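Local coordinates for protein sniffer CG10964-PA (Drosophila melanogaster, PDB 1SNY) that binds NADP(H) in a Rossmann fold and, as a member of the short-chain dehydrogenase/reductase family, probably uses it to reduce carbonyl compounds, at residues V38-N43 / T237-I242; K62-L67 / I74-I79; V136-L141 / S194-A199; A144-L149 / Q210-V215; Q159-G164 / D206-R211. All blocks are in the same frame, centred on the assembly; numbering follows the deposited sequence. Where two conformers were deposited one is given.

Interaction 1. Residues V38-N43 / T237-I242; sequences VKALLN and TSTGQI
Thr239 meets Ala40 with two oxygens. Its carbonyl O lies 3.9 Å from Ala40 CB and its hydroxyl OG1 4.1 Å from the same methyl. With chi1 at 59°, OG1 sits between the backbone N and the carbonyl carbon of its own residue. It hydrogen-bonds to Val235 O one turn earlier and has a weak second bond to Gly36 O of the facing helix. The threonine side chain also packs on Leu37 and comes within about 4 Å of the side chain of Leu33, which contributes to the NADP site. One residue on, Gly240 presents only its CA, 4.3 Å from Ala40 CB, and the CA atoms of Ala40 and Gly240 come to 5.5 Å. This is a close approach of helices 32-42 and 235-248 through an alanine and a glycine. Gln241 bonds within its own helix, its NE2 reaching Thr237 O at 3.2 Å from above the carbonyl plane. Chemically, one methyl rests on a patch of backbone and hydroxyl, and close van der Waals contact of small groups, helped by the weak hydrogen bond to Gly36, joins the two helices here.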
# COMPACT_ATOMS: atom_id res chain seq x y z
N VAL A 38 14.79 -11.71 19.49
CA VAL A 38 16.19 -11.99 19.80
C VAL A 38 16.26 -13.01 20.93
O VAL A 38 16.89 -14.06 20.80
CB VAL A 38 16.95 -10.71 20.24
CG1 VAL A 38 18.38 -11.05 20.60
CG2 VAL A 38 16.92 -9.69 19.13
N LYS A 39 15.60 -12.70 22.05
CA LYS A 39 15.61 -13.58 23.20
C LYS A 39 15.05 -14.96 22.87
O LYS A 39 15.61 -15.97 23.29
CB LYS A 39 14.81 -12.96 24.35
CG LYS A 39 15.35 -11.63 24.84
CD LYS A 39 14.49 -11.07 25.96
CE LYS A 39 15.00 -9.71 26.42
NZ LYS A 39 14.09 -9.11 27.44
N ALA A 40 13.95 -15.01 22.13
CA ALA A 40 13.35 -16.28 21.77
C ALA A 40 14.28 -17.10 20.87
O ALA A 40 14.29 -18.32 20.93
CB ALA A 40 12.02 -16.05 21.06
N LEU A 41 15.06 -16.41 20.04
CA LEU A 41 15.99 -17.08 19.15
C LEU A 41 17.08 -17.76 19.97
O LEU A 41 17.51 -18.87 19.66
CB LEU A 41 16.61 -16.08 18.17
CG LEU A 41 15.69 -15.60 17.05
CD1 LEU A 41 16.30 -14.40 16.35
CD2 LEU A 41 15.44 -16.73 16.07
N LEU A 42 17.51 -17.07 21.02
CA LEU A 42 18.55 -17.59 21.91
C LEU A 42 18.07 -18.83 22.67
O LEU A 42 18.79 -19.82 22.77
CB LEU A 42 18.97 -16.50 22.90
CG LEU A 42 19.56 -15.24 22.29
CD1 LEU A 42 19.87 -14.23 23.39
CD2 LEU A 42 20.82 -15.59 21.52
N ASN A 43 16.85 -18.77 23.20
CA ASN A 43 16.30 -19.89 23.96
C ASN A 43 16.16 -21.16 23.13
O ASN A 43 15.80 -22.21 23.66
CB ASN A 43 14.93 -19.53 24.55
CG ASN A 43 14.96 -18.25 25.37
OD1 ASN A 43 15.94 -17.97 26.06
ND2 ASN A 43 13.88 -17.49 25.30
N THR A 237 5.26 -14.59 24.69
CA THR A 237 4.23 -15.47 24.15
C THR A 237 4.16 -15.35 22.63
O THR A 237 4.13 -16.36 21.92
CB THR A 237 2.84 -15.15 24.74
OG1 THR A 237 2.89 -15.27 26.17
CG2 THR A 237 1.79 -16.10 24.19
N SER A 238 4.12 -14.12 22.15
CA SER A 238 4.05 -13.87 20.72
C SER A 238 5.32 -14.30 20.01
O SER A 238 5.30 -15.16 19.14
CB SER A 238 3.78 -12.39 20.44
OG SER A 238 3.79 -12.13 19.05
N THR A 239 6.44 -13.69 20.40
CA THR A 239 7.73 -14.01 19.78
C THR A 239 8.09 -15.49 19.89
O THR A 239 8.72 -16.04 18.99
CB THR A 239 8.87 -13.16 20.39
OG1 THR A 239 8.95 -13.39 21.80
CG2 THR A 239 8.61 -11.67 20.14
N GLY A 240 7.70 -16.12 20.99
CA GLY A 240 7.99 -17.53 21.16
C GLY A 240 7.31 -18.33 20.06
O GLY A 240 7.94 -19.15 19.39
N GLN A 241 6.02 -18.07 19.87
CA GLN A 241 5.27 -18.77 18.84
C GLN A 241 5.74 -18.34 17.44
O GLN A 241 5.76 -19.14 16.51
CB GLN A 241 3.78 -18.49 18.99
CG GLN A 241 3.23 -18.82 20.37
CD GLN A 241 1.72 -18.67 20.46
OE1 GLN A 241 0.97 -19.43 19.84
NE2 GLN A 241 1.27 -17.67 21.21
N ILE A 242 6.12 -17.07 17.30
CA ILE A 242 6.59 -16.57 16.01
C ILE A 242 7.83 -17.33 15.55
O ILE A 242 7.85 -17.88 14.44
CB ILE A 242 6.93 -15.06 16.08
CG1 ILE A 242 5.65 -14.25 16.30
CG2 ILE A 242 7.63 -14.63 14.79
CD1 ILE A 242 5.85 -12.74 16.28

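Interaction 2. Residues K62-L67 / I74-I79; sequences KELEDL and IHILEI
Ile74 and Leu67 make the tighter half of this contact. Ile74 has CG1 opposite its carbonyl carbon (chi1 -66°) and an extended chi2, which pushes CD1 up against the helix. There it lies 3.5 Å from Leu67 O and 3.8 Å from Leu67 CB. The buried Ile74 also packs on Ala68, while Leu67 leans on Leu35 and Lys39, so helix 32-42 packs against this end. Next to it, Ile76 CD1 reaches Leu64, 3.9 Å from the carbonyl O and 4.1 Å from CG. The two side chains slide past each other in opposite directions, and both rest on Thr53. Helix 62-70 and strand 74-78 belong to the beta-alpha-beta unit of the Rossmann fold that starts with strand 50-55. The short axes lie 9.2 Å apart at 138°, as the chain turns back from helix to an outermost strand of the sheet. On the more open side Ile76 CD1 has a polar neighbour, Glu65 OE1, at 3.7 Å. The glutamate starts out pointing away from the strand. Its bend at chi2 (52°) swings the carboxylate back across the isoleucine at about a right angle, and the other oxygen, OE2, forms a salt bridge with Arg58. Leu64 has its side chain about 5 Å from that of Asn30, an NADP-binding residue.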
# COMPACT_ATOMS: atom_id res chain seq x y z
N LYS A 62 20.20 -0.66 26.07
CA LYS A 62 21.02 -1.26 27.12
C LYS A 62 20.76 -2.76 27.18
O LYS A 62 21.70 -3.55 27.23
CB LYS A 62 20.70 -0.61 28.46
N GLU A 63 19.49 -3.13 27.18
CA GLU A 63 19.12 -4.54 27.24
C GLU A 63 19.69 -5.33 26.06
O GLU A 63 20.16 -6.46 26.24
CB GLU A 63 17.60 -4.69 27.30
CG GLU A 63 17.13 -6.13 27.30
CD GLU A 63 15.78 -6.30 27.98
OE1 GLU A 63 14.89 -5.44 27.76
OE2 GLU A 63 15.60 -7.29 28.72
N LEU A 64 19.66 -4.74 24.87
CA LEU A 64 20.20 -5.41 23.68
C LEU A 64 21.72 -5.42 23.77
O LEU A 64 22.37 -6.40 23.41
CB LEU A 64 19.77 -4.67 22.41
CG LEU A 64 20.41 -5.17 21.10
CD1 LEU A 64 20.01 -6.61 20.84
CD2 LEU A 64 19.98 -4.28 19.95
N GLU A 65 22.28 -4.31 24.24
CA GLU A 65 23.72 -4.17 24.38
C GLU A 65 24.22 -5.12 25.46
O GLU A 65 25.36 -5.60 25.42
CB GLU A 65 24.07 -2.72 24.75
CG GLU A 65 25.55 -2.43 24.87
CD GLU A 65 26.34 -2.88 23.66
OE1 GLU A 65 26.59 -4.10 23.53
OE2 GLU A 65 26.69 -2.01 22.83
N ASP A 66 23.36 -5.40 26.43
CA ASP A 66 23.69 -6.31 27.52
C ASP A 66 23.62 -7.74 27.02
O ASP A 66 24.48 -8.57 27.36
CB ASP A 66 22.72 -6.11 28.68
N LEU A 67 22.60 -8.05 26.23
CA LEU A 67 22.44 -9.39 25.67
C LEU A 67 23.66 -9.70 24.81
O LEU A 67 24.09 -10.85 24.73
CB LEU A 67 21.18 -9.47 24.82
CG LEU A 67 19.82 -9.40 25.52
CD1 LEU A 67 18.72 -9.38 24.49
CD2 LEU A 67 19.66 -10.59 26.46
N ILE A 74 25.50 -12.77 18.94
CA ILE A 74 24.75 -11.55 18.65
C ILE A 74 25.70 -10.52 18.04
O ILE A 74 26.81 -10.31 18.53
CB ILE A 74 24.12 -10.95 19.93
CG1 ILE A 74 23.05 -11.91 20.48
CG2 ILE A 74 23.52 -9.59 19.64
CD1 ILE A 74 22.35 -11.40 21.74
N HIS A 75 25.25 -9.87 16.96
CA HIS A 75 26.04 -8.84 16.29
C HIS A 75 25.18 -7.59 16.19
O HIS A 75 24.11 -7.61 15.57
CB HIS A 75 26.42 -9.29 14.87
CG HIS A 75 27.28 -10.52 14.83
ND1 HIS A 75 28.64 -10.48 15.01
CD2 HIS A 75 26.96 -11.82 14.63
CE1 HIS A 75 29.13 -11.71 14.92
NE2 HIS A 75 28.13 -12.54 14.69
N ILE A 76 25.63 -6.50 16.81
CA ILE A 76 24.87 -5.26 16.76
C ILE A 76 25.36 -4.35 15.65
O ILE A 76 26.53 -4.00 15.58
CB ILE A 76 24.95 -4.51 18.10
CG1 ILE A 76 24.45 -5.42 19.23
CG2 ILE A 76 24.11 -3.24 18.03
CD1 ILE A 76 24.46 -4.76 20.60
N LEU A 77 24.44 -3.96 14.77
CA LEU A 77 24.75 -3.08 13.66
C LEU A 77 23.93 -1.81 13.87
O LEU A 77 22.72 -1.88 14.06
CB LEU A 77 24.36 -3.74 12.33
CG LEU A 77 24.95 -5.13 12.06
CD1 LEU A 77 24.31 -5.74 10.81
CD2 LEU A 77 26.45 -5.03 11.89
N GLU A 78 24.59 -0.65 13.84
CA GLU A 78 23.88 0.61 14.05
C GLU A 78 23.57 1.29 12.73
O GLU A 78 24.46 1.51 11.90
CB GLU A 78 24.69 1.54 14.95
CG GLU A 78 23.95 2.81 15.33
CD GLU A 78 24.68 3.63 16.37
OE1 GLU A 78 24.65 3.24 17.56
OE2 GLU A 78 25.28 4.66 16.00
N ILE A 79 22.30 1.64 12.54
CA ILE A 79 21.87 2.27 11.30
C ILE A 79 20.43 2.76 11.39
O ILE A 79 19.63 2.20 12.14
CB ILE A 79 21.96 1.26 10.12
CG1 ILE A 79 21.33 1.84 8.86
CG2 ILE A 79 21.26 -0.04 10.51
CD1 ILE A 79 21.43 0.93 7.65

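Interaction 3. Residues V136-L141 / S194-A199; sequences VVPIML and SALNAA
Leu196 lays its CD1 methyl against the ring of Pro138, 3.6 Å from CB and 3.9 Å from CG, with the two side chains crossing at about a right angle. CG of the leucine stands opposite its backbone N (chi1 179°), and this carries a group that leaves the main chain obliquely over to the proline. The next residue, Ile139, meets Ala199, a turn on from Leu196: the alanine CB touches CG1 at 3.9 Å and CD1 at 4.0 Å, so the flank of the isoleucine chain lies along a single methyl. All four residues are buried and the contact is wholly apolar. Pro138, with no N-H to give, breaks the bonding of its helix to the preceding turn and kinks it, and its carbonyl accepts a weak hydrogen bond from Asn108 ND2. Helices 124-155 and 187-207 thus meet close to the NADP site, the leucine side chain about 6 Å from the bound cofactor and beside Lys193, an NADP-binding residue. Leu141 faces helix 87-98 and strand 105-108, while Val136, Met140, Ser194 and Ala198 touch the second subunit, consistent with the helix-bundle dimer of classical short-chain dehydrogenases.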
# COMPACT_ATOMS: atom_id res chain seq x y z
N VAL A 136 8.66 1.11 1.96
CA VAL A 136 9.86 1.29 1.15
C VAL A 136 11.10 0.66 1.76
O VAL A 136 11.87 -0.00 1.06
CB VAL A 136 10.10 2.80 0.89
CG1 VAL A 136 11.35 2.98 0.04
CG2 VAL A 136 8.90 3.39 0.18
N VAL A 137 11.31 0.84 3.07
CA VAL A 137 12.48 0.26 3.73
C VAL A 137 12.54 -1.26 3.56
O VAL A 137 13.55 -1.81 3.12
CB VAL A 137 12.51 0.63 5.23
CG1 VAL A 137 13.53 -0.25 5.96
CG2 VAL A 137 12.90 2.11 5.39
N PRO A 138 11.46 -1.98 3.91
CA PRO A 138 11.52 -3.44 3.75
C PRO A 138 11.86 -3.86 2.31
O PRO A 138 12.57 -4.84 2.10
CB PRO A 138 10.13 -3.88 4.17
CG PRO A 138 9.75 -2.87 5.20
CD PRO A 138 10.22 -1.57 4.57
N ILE A 139 11.33 -3.14 1.32
CA ILE A 139 11.59 -3.48 -0.08
C ILE A 139 13.06 -3.22 -0.42
O ILE A 139 13.72 -4.04 -1.05
CB ILE A 139 10.71 -2.63 -1.05
CG1 ILE A 139 9.23 -3.00 -0.88
CG2 ILE A 139 11.17 -2.85 -2.49
CD1 ILE A 139 8.28 -2.15 -1.72
N MSE A 140 13.56 -2.07 0.01
CA MSE A 140 14.95 -1.74 -0.28
C MSE A 140 15.95 -2.60 0.48
O MSE A 140 17.01 -2.91 -0.05
CB MSE A 140 15.20 -0.25 -0.01
CG MSE A 140 14.40 0.68 -0.93
SE MSE A 140 14.64 0.40 -2.83
CE MSE A 140 16.38 1.28 -3.06
N LEU A 141 15.62 -3.00 1.70
CA LEU A 141 16.54 -3.85 2.45
C LEU A 141 16.52 -5.24 1.82
O LEU A 141 17.55 -5.90 1.74
CB LEU A 141 16.13 -3.94 3.93
CG LEU A 141 17.14 -4.68 4.83
CD1 LEU A 141 18.55 -4.11 4.60
CD2 LEU A 141 16.76 -4.52 6.29
N SER A 194 -0.75 -2.92 4.02
CA SER A 194 -1.35 -3.59 2.87
C SER A 194 -0.35 -3.49 1.73
O SER A 194 -0.24 -4.38 0.91
CB SER A 194 -2.69 -2.94 2.46
OG SER A 194 -3.68 -3.17 3.44
N ALA A 195 0.39 -2.38 1.68
CA ALA A 195 1.40 -2.22 0.63
C ALA A 195 2.54 -3.22 0.86
O ALA A 195 3.06 -3.79 -0.10
CB ALA A 195 1.95 -0.78 0.63
N LEU A 196 2.93 -3.41 2.12
CA LEU A 196 4.00 -4.36 2.45
C LEU A 196 3.56 -5.75 2.00
O LEU A 196 4.34 -6.51 1.46
CB LEU A 196 4.26 -4.37 3.95
CG LEU A 196 5.34 -5.32 4.47
CD1 LEU A 196 6.69 -4.95 3.87
CD2 LEU A 196 5.37 -5.27 5.99
N ASN A 197 2.29 -6.07 2.24
CA ASN A 197 1.77 -7.38 1.83
C ASN A 197 1.89 -7.60 0.33
O ASN A 197 2.28 -8.68 -0.12
CB ASN A 197 0.31 -7.54 2.26
CG ASN A 197 0.18 -7.80 3.75
OD1 ASN A 197 1.16 -8.09 4.44
ND2 ASN A 197 -1.05 -7.71 4.26
N ALA A 198 1.53 -6.59 -0.46
CA ALA A 198 1.62 -6.70 -1.92
C ALA A 198 3.09 -6.92 -2.31
O ALA A 198 3.40 -7.63 -3.27
CB ALA A 198 1.05 -5.42 -2.58
N ALA A 199 4.01 -6.31 -1.57
CA ALA A 199 5.43 -6.49 -1.84
C ALA A 199 5.83 -7.93 -1.50
O ALA A 199 6.61 -8.57 -2.20
CB ALA A 199 6.25 -5.50 -1.01

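Interaction 4. Residues A144-L149 / Q210-V215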
# COMPACT_ATOMS: atom_id res chain seq x y z
N ALA A 144 18.82 -5.12 -1.12
CA ALA A 144 20.22 -5.13 -0.72
C ALA A 144 20.71 -6.50 -0.24
O ALA A 144 21.82 -6.91 -0.55
CB ALA A 144 20.46 -4.09 0.36
N CYS A 145 19.86 -7.20 0.50
CA CYS A 145 20.22 -8.51 1.02
C CYS A 145 20.09 -9.64 0.02
O CYS A 145 20.53 -10.76 0.29
CB CYS A 145 19.34 -8.85 2.23
SG CYS A 145 19.60 -7.80 3.68
N LEU A 146 19.51 -9.37 -1.14
CA LEU A 146 19.32 -10.42 -2.14
C LEU A 146 20.56 -11.27 -2.44
O LEU A 146 20.48 -12.50 -2.46
CB LEU A 146 18.76 -9.82 -3.44
CG LEU A 146 17.72 -10.72 -4.14
CD1 LEU A 146 16.62 -11.12 -3.14
CD2 LEU A 146 17.10 -9.98 -5.31
N PRO A 147 21.72 -10.63 -2.67
CA PRO A 147 22.92 -11.44 -2.95
C PRO A 147 23.21 -12.43 -1.82
O PRO A 147 23.50 -13.61 -2.08
CB PRO A 147 24.01 -10.38 -3.10
CG PRO A 147 23.26 -9.22 -3.71
CD PRO A 147 21.99 -9.20 -2.88
N LEU A 148 23.12 -11.96 -0.58
CA LEU A 148 23.37 -12.80 0.58
C LEU A 148 22.32 -13.91 0.72
O LEU A 148 22.65 -15.05 1.07
CB LEU A 148 23.36 -11.95 1.85
CG LEU A 148 24.63 -11.13 2.11
CD1 LEU A 148 24.39 -10.12 3.21
CD2 LEU A 148 25.76 -12.06 2.49
N LEU A 149 21.07 -13.57 0.46
CA LEU A 149 19.98 -14.55 0.56
C LEU A 149 20.10 -15.64 -0.49
O LEU A 149 19.79 -16.80 -0.24
CB LEU A 149 18.62 -13.83 0.44
CG LEU A 149 18.18 -12.95 1.62
CD1 LEU A 149 17.01 -12.08 1.20
CD2 LEU A 149 17.81 -13.82 2.83
N GLN A 210 15.22 -18.94 -7.08
CA GLN A 210 16.30 -19.26 -6.14
C GLN A 210 15.72 -19.91 -4.89
O GLN A 210 16.45 -20.22 -3.94
CB GLN A 210 17.09 -18.01 -5.74
CG GLN A 210 17.92 -17.40 -6.86
CD GLN A 210 17.11 -16.53 -7.80
OE1 GLN A 210 17.64 -16.00 -8.78
NE2 GLN A 210 15.83 -16.36 -7.50
N ARG A 211 14.41 -20.13 -4.90
CA ARG A 211 13.70 -20.76 -3.79
C ARG A 211 13.84 -20.02 -2.46
O ARG A 211 14.07 -20.63 -1.42
CB ARG A 211 14.16 -22.21 -3.63
CG ARG A 211 13.83 -23.10 -4.81
CD ARG A 211 12.33 -23.25 -4.99
NE ARG A 211 11.99 -24.27 -5.98
CZ ARG A 211 12.07 -24.11 -7.30
NH1 ARG A 211 12.49 -22.96 -7.82
NH2 ARG A 211 11.71 -25.10 -8.10
N ILE A 212 13.71 -18.69 -2.51
CA ILE A 212 13.79 -17.87 -1.31
C ILE A 212 12.35 -17.60 -0.88
O ILE A 212 11.57 -17.03 -1.64
CB ILE A 212 14.50 -16.51 -1.58
CG1 ILE A 212 15.95 -16.77 -2.00
CG2 ILE A 212 14.44 -15.63 -0.32
CD1 ILE A 212 16.70 -15.50 -2.44
N MSE A 213 12.01 -18.01 0.32
CA MSE A 213 10.66 -17.85 0.85
C MSE A 213 10.37 -16.44 1.35
O MSE A 213 11.23 -15.81 1.97
CB MSE A 213 10.45 -18.86 1.99
CG MSE A 213 9.04 -18.90 2.58
SE MSE A 213 8.88 -20.26 3.95
CE MSE A 213 9.42 -19.20 5.47
N CYS A 214 9.18 -15.93 1.06
CA CYS A 214 8.79 -14.61 1.55
C CYS A 214 7.38 -14.68 2.08
O CYS A 214 6.46 -15.15 1.39
CB CYS A 214 8.88 -13.53 0.46
SG CYS A 214 8.59 -11.87 1.15
N VAL A 215 7.19 -14.23 3.31
CA VAL A 215 5.88 -14.26 3.91
C VAL A 215 5.66 -13.03 4.77
O VAL A 215 6.61 -12.48 5.33
CB VAL A 215 5.69 -15.50 4.83
CG1 VAL A 215 6.01 -16.79 4.07
CG2 VAL A 215 6.58 -15.37 6.05
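The torsions of Ile212 bring its terminal methyl against helix 124-155: CG1 stands opposite the carbonyl carbon (chi1 -63°) and chi2 is extended, so CD1 reaches Leu149 and Leu146. This isoleucine lies in the connection from helix 187-207 to strand 213-217 of the Rossmann sheet. The helix ends there in a Schellman motif, with Arg211 at positive phi as its C' residue. Arg211 N bonds to Tyr208 O, Ile212 N probably closes the motif on Leu207 O, and the chain turns so that Ile212 faces the neighbouring helix just before it enters the sheet. Leu149 points its CB at the isoleucine, and the CA atoms of Leu149 and Ile212 are 7.3 Å apart. Its CG turns opposite the carbonyl carbon, and its side chain also packs on Ile168 of strand 167-171; CB, with the backbone carbon C beside it at 3.9 Å from Ile212 CD1, is the part that meets the isoleucine. Leu146 is a looser partner. Its chi1 of -142° lies away from the usual staggered values, and it also packs on Leu207, with Thr120 of the second subunit beside it. The helix is kinked in this region, at Pro147, between the two leucines that touch Ile212. The three touching residues are buried, and the isoleucine sits between helices 124-155 and 187-207, away from the cofactor. Ile212 CD1 lies 3.8 Å from Leu149 CB and 4.4 Å from Leu146 CD1.

Interaction 5. Residues Q159-G164 / D206-R211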
# COMPACT_ATOMS: atom_id res chain seq x y z
N GLN A 159 18.06 -28.62 0.62
CA GLN A 159 17.00 -28.57 1.63
C GLN A 159 15.72 -27.95 1.07
O GLN A 159 15.74 -27.24 0.06
CB GLN A 159 17.46 -27.77 2.84
CG GLN A 159 18.66 -28.38 3.55
CD GLN A 159 18.40 -29.81 4.00
OE1 GLN A 159 17.51 -30.06 4.81
NE2 GLN A 159 19.18 -30.75 3.49
N PRO A 160 14.58 -28.21 1.73
CA PRO A 160 13.31 -27.65 1.26
C PRO A 160 13.27 -26.17 1.63
O PRO A 160 14.12 -25.69 2.38
CB PRO A 160 12.27 -28.46 2.02
CG PRO A 160 12.95 -28.68 3.34
CD PRO A 160 14.37 -29.04 2.93
N MSE A 161 12.29 -25.45 1.10
CA MSE A 161 12.16 -24.03 1.40
C MSE A 161 11.82 -23.83 2.87
O MSE A 161 11.03 -24.58 3.44
CB MSE A 161 11.09 -23.40 0.51
CG MSE A 161 11.46 -23.39 -0.98
SE MSE A 161 10.18 -22.40 -2.04
CE MSE A 161 9.72 -21.08 -0.71
N GLY A 162 12.43 -22.81 3.48
CA GLY A 162 12.18 -22.53 4.88
C GLY A 162 13.28 -21.63 5.41
O GLY A 162 14.21 -21.28 4.69
N VAL A 163 13.18 -21.26 6.68
CA VAL A 163 14.18 -20.39 7.28
C VAL A 163 15.54 -21.09 7.32
O VAL A 163 16.58 -20.45 7.45
CB VAL A 163 13.78 -19.96 8.70
CG1 VAL A 163 12.58 -19.03 8.63
CG2 VAL A 163 13.45 -21.19 9.54
N GLY A 164 15.52 -22.42 7.21
CA GLY A 164 16.75 -23.18 7.22
C GLY A 164 17.54 -22.96 5.95
O GLY A 164 18.75 -23.19 5.91
N ASP A 206 8.94 -13.43 -7.64
CA ASP A 206 10.23 -13.09 -8.21
C ASP A 206 11.42 -13.87 -7.67
O ASP A 206 12.40 -14.10 -8.38
CB ASP A 206 10.51 -11.58 -8.03
CG ASP A 206 9.50 -10.70 -8.74
OD1 ASP A 206 8.67 -11.24 -9.51
OD2 ASP A 206 9.52 -9.47 -8.53
N LEU A 207 11.36 -14.30 -6.41
CA LEU A 207 12.48 -15.03 -5.82
C LEU A 207 12.31 -16.54 -5.85
O LEU A 207 13.19 -17.28 -5.42
CB LEU A 207 12.71 -14.58 -4.38
CG LEU A 207 12.89 -13.06 -4.22
CD1 LEU A 207 13.25 -12.75 -2.78
CD2 LEU A 207 13.96 -12.56 -5.18
N TYR A 208 11.17 -17.01 -6.35
CA TYR A 208 10.92 -18.45 -6.41
C TYR A 208 12.03 -19.24 -7.10
O TYR A 208 12.35 -20.35 -6.67
CB TYR A 208 9.59 -18.74 -7.10
CG TYR A 208 9.26 -20.22 -7.08
CD1 TYR A 208 9.03 -20.89 -5.88
CD2 TYR A 208 9.26 -20.97 -8.26
CE1 TYR A 208 8.82 -22.27 -5.85
CE2 TYR A 208 9.05 -22.35 -8.24
CZ TYR A 208 8.83 -22.99 -7.04
OH TYR A 208 8.62 -24.35 -7.00
N PRO A 209 12.61 -18.70 -8.18
CA PRO A 209 13.68 -19.39 -8.91
C PRO A 209 14.82 -19.82 -7.99
O PRO A 209 15.34 -20.93 -8.12
CB PRO A 209 14.13 -18.35 -9.92
CG PRO A 209 12.86 -17.66 -10.25
CD PRO A 209 12.21 -17.47 -8.90
N GLN A 210 15.22 -18.94 -7.08
CA GLN A 210 16.30 -19.26 -6.14
C GLN A 210 15.72 -19.91 -4.89
O GLN A 210 16.45 -20.22 -3.94
CB GLN A 210 17.09 -18.01 -5.74
CG GLN A 210 17.92 -17.40 -6.86
CD GLN A 210 17.11 -16.53 -7.80
OE1 GLN A 210 17.64 -16.00 -8.78
NE2 GLN A 210 15.83 -16.36 -7.50
N ARG A 211 14.41 -20.13 -4.90
CA ARG A 211 13.70 -20.76 -3.79
C ARG A 211 13.84 -20.02 -2.46
O ARG A 211 14.07 -20.63 -1.42
CB ARG A 211 14.16 -22.21 -3.63
CG ARG A 211 13.83 -23.10 -4.81
CD ARG A 211 12.33 -23.25 -4.99
NE ARG A 211 11.99 -24.27 -5.98
CZ ARG A 211 12.07 -24.11 -7.30
NH1 ARG A 211 12.49 -22.96 -7.82
NH2 ARG A 211 11.71 -25.10 -8.10
O HOH W 1 13.80 -21.21 1.55
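A Met-aromatic contact joins the loop between helix 124-155 and strand 167-171 to the chain leaving helix 187-207, with the selenium of Met161 (selenomethionine) set against Tyr208. SE lies 4.0 Å from Tyr208 CE1 and 5.2 Å from the ring centroid, approaching obliquely at 70° from the ring normal. The same SE touches Arg211 CD at 3.7 Å, and the Met161 side chain crosses both tyrosine and arginine at about a right angle. Arg211 is bent at chi2 (-65°), which brings NH1 over the rim of one face of the Tyr208 ring in a cation-pi contact, with Tyr208 CZ 3.4 Å above the guanidinium plane. NH1 also donates to Tyr208 O at 2.9 Å, from above the carbonyl plane; this bond helps hold the guanidinium there. Water 1 bridges the backbones, 2.9 Å from Gly162 N and 3.0 Å from Arg211 O. Around this cluster, Met161 also packs on Glu251 and Asn254, and Tyr208 OH bonds to Glu251. Nearby, Leu207 rests on Leu146 of helix 124-155, and Asp206 binds Tyr187 and Gly185 of the second subunit.

How the interactions relate
Interactions 1 and 2 meet on helix 32-42: Lys39 NZ forms a salt bridge to Glu63 OE2 at 2.7 Å, and Leu42 and Val38 both pack on Ile74. Interactions 3, 4 and 5 form a second group. Interactions 3 and 4 both use helix 124-155, about two turns apart, with their centres 14 Å from each other. Interaction 5 shares Gln210 and Arg211 with interaction 4, and Met161 CE packs on Met213 CB at 3.6 Å. Side chains of interactions 1, 2 and 3 come within about 6 to 8 Å of the bound NADP. Interactions 4 and 5 lie away from the cofactor-binding residues. Interactions 2 and 3, their centres about 25 Å apart, flank opposite sides of the chain's centre.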